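Side-chain contact in ThermoDBP-single stranded DNA binding protein (Thermoproteus tenax, PDB 3TEK), which binds single-stranded DNA without a canonical fold, and probably replaces the usual single-stranded DNA-binding protein in the Thermoproteales: residues 33-37 / 38-42. Residues are numbered along the deposited sequence; the frame is centred on the assembly and turned at random.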
ATOM      1  N   GLY A  33       7.936   4.208  -1.646  1.00 52.07           N
ATOM      2  CA  GLY A  33       9.278   4.495  -2.052  1.00 53.25           C
ATOM      3  C   GLY A  33       9.293   5.063  -3.442  1.00 55.35           C
ATOM      4  O   GLY A  33       8.265   5.123  -4.152  1.00 51.89           O
ATOM      5  N   LYS A  34      10.483   5.515  -3.803  1.00 57.26           N
ATOM      6  CA  LYS A  34      10.753   6.162  -5.080  1.00 59.16           C
ATOM      7  C   LYS A  34      10.637   5.091  -6.160  1.00 58.50           C
ATOM      8  O   LYS A  34      11.355   4.089  -6.122  1.00 61.58           O
ATOM      9  CB  LYS A  34      12.170   6.772  -5.027  1.00 61.66           C
ATOM     10  CG  LYS A  34      12.571   7.755  -6.125  1.00 65.35           C
ATOM     11  CD  LYS A  34      13.855   8.494  -5.675  1.00 67.77           C
ATOM     12  CE  LYS A  34      14.671   9.066  -6.809  1.00 70.14           C
ATOM     13  NZ  LYS A  34      15.991   9.508  -6.278  1.00 71.26           N
ATOM     14  N   THR A  35       9.738   5.284  -7.113  1.00 54.19           N
ATOM     15  CA  THR A  35       9.449   4.232  -8.088  1.00 53.23           C
ATOM     16  C   THR A  35       8.859   4.824  -9.371  1.00 52.81           C
ATOM     17  O   THR A  35       8.794   6.035  -9.518  1.00 53.52           O
ATOM     18  CB  THR A  35       8.499   3.180  -7.496  1.00 52.53           C
ATOM     19  OG1 THR A  35       8.333   2.096  -8.420  1.00 53.09           O
ATOM     20  CG2 THR A  35       7.149   3.783  -7.166  1.00 48.90           C
ATOM     21  N   SER A  36       8.453   3.970 -10.292  1.00 52.84           N
ATOM     22  CA  SER A  36       7.814   4.419 -11.523  1.00 54.71           C
ATOM     23  C   SER A  36       6.570   3.593 -11.663  1.00 54.24           C
ATOM     24  O   SER A  36       6.427   2.581 -10.944  1.00 51.31           O
ATOM     25  CB  SER A  36       8.718   4.188 -12.738  1.00 59.16           C
ATOM     26  OG  SER A  36       8.977   2.802 -12.928  1.00 60.74           O
ATOM     27  N   ALA A  37       5.683   4.028 -12.567  1.00 52.76           N
ATOM     28  CA  ALA A  37       4.408   3.338 -12.848  1.00 54.16           C
ATOM     29  C   ALA A  37       4.617   1.905 -13.332  1.00 55.98           C
ATOM     30  O   ALA A  37       3.982   0.979 -12.835  1.00 56.44           O
ATOM     31  CB  ALA A  37       3.568   4.114 -13.868  1.00 54.95           C
ATOM     32  N   GLY A  38       5.521   1.724 -14.290  1.00 58.61           N
ATOM     33  CA  GLY A  38       5.874   0.401 -14.767  1.00 58.46           C
ATOM     34  C   GLY A  38       6.311  -0.543 -13.647  1.00 60.98           C
ATOM     35  O   GLY A  38       5.901  -1.708 -13.616  1.00 61.68           O
ATOM     36  N   ARG A  39       7.163  -0.063 -12.746  1.00 59.91           N
ATOM     37  CA  ARG A  39       7.675  -0.903 -11.650  1.00 63.47           C
ATOM     38  C   ARG A  39       6.596  -1.225 -10.652  1.00 59.00           C
ATOM     39  O   ARG A  39       6.460  -2.358 -10.207  1.00 58.05           O
ATOM     40  CB  ARG A  39       8.801  -0.208 -10.887  1.00 68.64           C
ATOM     41  CG  ARG A  39      10.110  -0.052 -11.640  1.00 76.93           C
ATOM     42  CD  ARG A  39      11.187   0.561 -10.719  1.00 81.97           C
ATOM     43  NE  ARG A  39      11.211  -0.035  -9.376  1.00 86.14           N
ATOM     44  CZ  ARG A  39      11.698  -1.236  -9.067  1.00 91.86           C
ATOM     45  NH1 ARG A  39      12.225  -2.031  -9.997  1.00 94.43           N
ATOM     46  NH2 ARG A  39      11.656  -1.651  -7.803  1.00 92.99           N
ATOM     47  N   LEU A  40       5.833  -0.205 -10.291  1.00 55.74           N
ATOM     48  CA  LEU A  40       4.879  -0.334  -9.199  1.00 54.50           C
ATOM     49  C   LEU A  40       3.590  -1.033  -9.638  1.00 56.04           C
ATOM     50  O   LEU A  40       3.107  -1.938  -8.947  1.00 55.43           O
ATOM     51  CB  LEU A  40       4.550   1.038  -8.605  1.00 51.41           C
ATOM     52  CG  LEU A  40       3.519   1.027  -7.464  1.00 52.83           C
ATOM     53  CD1 LEU A  40       4.001   0.266  -6.212  1.00 49.48           C
ATOM     54  CD2 LEU A  40       3.127   2.485  -7.170  1.00 50.54           C
ATOM     55  N   PHE A  41       3.036  -0.583 -10.758  1.00 58.01           N
ATOM     56  CA  PHE A  41       1.720  -1.036 -11.221  1.00 61.98           C
ATOM     57  C   PHE A  41       1.781  -1.964 -12.426  1.00 67.32           C
ATOM     58  O   PHE A  41       0.776  -2.582 -12.753  1.00 72.06           O
ATOM     59  CB  PHE A  41       0.819   0.144 -11.617  1.00 59.91           C
ATOM     60  CG  PHE A  41       0.474   1.083 -10.495  1.00 56.81           C
ATOM     61  CD1 PHE A  41      -0.140   0.628  -9.337  1.00 55.84           C
ATOM     62  CD2 PHE A  41       0.744   2.447 -10.617  1.00 55.16           C
ATOM     63  CE1 PHE A  41      -0.469   1.523  -8.310  1.00 54.28           C
ATOM     64  CE2 PHE A  41       0.419   3.343  -9.613  1.00 54.25           C
ATOM     65  CZ  PHE A  41      -0.184   2.881  -8.449  1.00 54.79           C
ATOM     66  N   GLY A  42       2.936  -2.054 -13.078  1.00 86.79           N
ATOM     67  CA  GLY A  42       3.070  -2.793 -14.343  1.00 91.12           C
ATOM     68  C   GLY A  42       3.963  -4.022 -14.277  1.00 93.41           C
ATOM     69  O   GLY A  42       4.157  -4.613 -13.207  1.00 90.41           O
TER
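Arg-39 lays the start of its side chain over the hydroxyls of Ser-36 and Thr-35. The Ser-36 OG lies 3.3 Å from Arg-39 CG, while the Thr-35 OG1 rests 3.4 Å from Arg-39 CB, so aliphatic carbons cover both oxygens. Ser-36 is the N-cap of the short helix 37-41. With chi1 at 63°, its OG lies between the backbone N and the carbonyl carbon, a position from which it accepts from Arg-39 N. At 3.4 Å this capping bond is weak, although its N-H...O angle of 159° is close to straight. Two backbone bonds give the helical turn its i to i+4 pattern: Leu-40 N donates to Ser-36 O at 2.9 Å, and Phe-41 N to Ala-37 O at 2.8 Å. The first of these carbonyls is also brushed by a side chain, Leu-40 CB standing 3.4 Å from Ser-36 O. The methyl of Thr-35 faces the same leucine more loosely, CG2 to CB 4.0 Å, and the two side chains cross at about a right angle. Further along, Phe-41 brings CB to 3.5 Å from Ala-37 O, and Leu-40 CD2 lies over one face of its ring, toward the rim. Beyond the cap, the Arg-39 chain runs extended through chi2 and bends at chi3 (44°), and its NH2 ends in a salt bridge with Glu-51. The whole forms a capped single-turn helix following strand 23-31. Thr-35 and Leu-40 pack against Phe-116 of strand 116-124, with Thr-35 also bonded to Phe-116 through the backbone, whereas Ala-37 meets Phe-100 and Phe-101, and Phe-41 meets Phe-93 and Lys-97, all on helix 83-108; the turn thus touches both the sheet and that long helix.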